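Local coordinates for DUF4875 domain-containing protein (Desulfovibrio piger, PDB 4LG3) that is of unknown function but belongs to the DUF4875 family of the CamS-like clan, at residues E127-I130 with Q131-G135. Sequence-based numbering, arbitrary orientation.
Sequences ELKI and QCLWG. With EDO (1,2-ethanediol), chain H.
Four successive backbone N-H groups, those of residues 131 to 134, each donate to the carbonyl four residues earlier. Gln131 N lies 3.1 Å from Glu127 O at one end of the series; at the other, Trp134 N lies 2.8 Å from Ile130 O, with an N-H...O angle of 163°. Gly135 N continues the ladder to Gln131 O within 131-135. The exposed Lys129 lays its aliphatic part against the buried Leu133, CE lying 4.0 Å from Leu133 CD2, an i to i+4 contact of methylene on methyl. With CG anti to the backbone N (chi1 -178°), the lysine chain then bends at chi2 and chi3 to lie across the leucine. Roughly on the other side of the helix, Gln131 CG passes 3.3 Å from Glu127 O, and Gln131 OE1 stands 3.8 Å from Leu128 CD2. The i+4 to i backbone bonds, with phi and psi of every residue in the right-handed helical region, identify a regular alpha-helix, part of helix 125-137. Ile130, Leu133 and Trp134 pack against helix 149-160, on Leu160, Ile156 and Leu152 respectively. The buried Gln131 amide is gripped at both ends: OE1 bonds to Ser82 OG, while NE2 reaches Leu169 O and Thr91 OG1, which should fix its rotation and ties the helix to the loops at Ser82, Thr91 and Leu169. Glu127 leads away from 131-135, where its OE1 pairs with Arg121 and accepts a bond from Thr124 N at the helix start. A chi1 of -167° swings the Trp134 indole away from 127-130; Trp134 NE1 donates a nearly straight bond of 3.0 Å to O1 of a 1,2-ethanediol, probably from the crystallisation liquor and also bonded to Arg138.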
# COMPACT_ATOMS: atom_id res chain seq x y z
N GLU A 127 -12.19 -7.48 -6.03
CA GLU A 127 -10.87 -7.87 -5.52
C GLU A 127 -10.68 -7.35 -4.08
O GLU A 127 -10.19 -8.07 -3.22
CB GLU A 127 -9.76 -7.37 -6.44
CG GLU A 127 -9.55 -8.25 -7.67
CD GLU A 127 -8.69 -7.65 -8.77
OE1 GLU A 127 -8.54 -6.41 -8.83
OE2 GLU A 127 -8.23 -8.44 -9.63
N LEU A 128 -11.13 -6.13 -3.83
CA LEU A 128 -11.06 -5.46 -2.54
C LEU A 128 -11.99 -6.11 -1.51
O LEU A 128 -11.61 -6.26 -0.35
CB LEU A 128 -11.39 -3.97 -2.69
CG LEU A 128 -10.32 -3.10 -3.40
CD1 LEU A 128 -10.88 -1.76 -3.75
CD2 LEU A 128 -9.07 -2.96 -2.56
N LYS A 129 -13.18 -6.54 -1.95
CA LYS A 129 -14.15 -7.25 -1.12
C LYS A 129 -13.58 -8.62 -0.74
O LYS A 129 -13.73 -9.03 0.42
CB LYS A 129 -15.51 -7.39 -1.85
CG LYS A 129 -16.63 -8.08 -1.05
CD LYS A 129 -17.34 -7.13 -0.08
CE LYS A 129 -17.69 -7.80 1.24
NZ LYS A 129 -17.91 -6.80 2.33
N ILE A 130 -12.92 -9.32 -1.68
CA ILE A 130 -12.34 -10.65 -1.43
C ILE A 130 -11.27 -10.52 -0.32
O ILE A 130 -11.25 -11.35 0.61
CB ILE A 130 -11.79 -11.32 -2.73
CG1 ILE A 130 -12.92 -11.71 -3.69
CG2 ILE A 130 -10.93 -12.55 -2.43
CD1 ILE A 130 -12.46 -12.10 -5.11
N GLN A 131 -10.42 -9.46 -0.42
CA GLN A 131 -9.35 -9.12 0.55
C GLN A 131 -9.90 -8.86 1.93
O GLN A 131 -9.33 -9.32 2.92
CB GLN A 131 -8.59 -7.86 0.11
CG GLN A 131 -7.67 -8.10 -1.06
CD GLN A 131 -6.73 -6.94 -1.21
OE1 GLN A 131 -7.07 -5.79 -0.92
NE2 GLN A 131 -5.54 -7.24 -1.67
N CYS A 132 -11.02 -8.13 1.99
CA CYS A 132 -11.73 -7.81 3.22
C CYS A 132 -12.28 -9.10 3.87
O CYS A 132 -12.09 -9.29 5.08
CB CYS A 132 -12.83 -6.79 2.94
SG CYS A 132 -13.74 -6.28 4.42
N LEU A 133 -12.92 -9.99 3.07
CA LEU A 133 -13.44 -11.26 3.56
C LEU A 133 -12.30 -12.16 4.02
O LEU A 133 -12.39 -12.70 5.11
CB LEU A 133 -14.29 -11.97 2.51
CG LEU A 133 -15.59 -11.29 2.08
CD1 LEU A 133 -16.35 -12.14 1.09
CD2 LEU A 133 -16.47 -10.97 3.27
N TRP A 134 -11.20 -12.23 3.25
CA TRP A 134 -9.97 -12.96 3.58
C TRP A 134 -9.50 -12.58 4.99
O TRP A 134 -9.37 -13.46 5.83
CB TRP A 134 -8.85 -12.66 2.56
CG TRP A 134 -7.68 -13.60 2.65
CD1 TRP A 134 -6.64 -13.54 3.55
CD2 TRP A 134 -7.45 -14.77 1.86
NE1 TRP A 134 -5.79 -14.60 3.35
CE2 TRP A 134 -6.26 -15.37 2.32
CE3 TRP A 134 -8.13 -15.37 0.77
CZ2 TRP A 134 -5.71 -16.53 1.72
CZ3 TRP A 134 -7.61 -16.51 0.19
CH2 TRP A 134 -6.41 -17.09 0.67
N GLY A 135 -9.32 -11.28 5.22
CA GLY A 135 -8.90 -10.73 6.50
C GLY A 135 -9.81 -11.02 7.68
O GLY A 135 -9.34 -11.28 8.78
C1 EDO H . -2.58 -16.64 4.26
O1 EDO H . -3.31 -15.49 4.74
C2 EDO H . -2.18 -16.53 2.72
O2 EDO H . -2.04 -15.16 2.24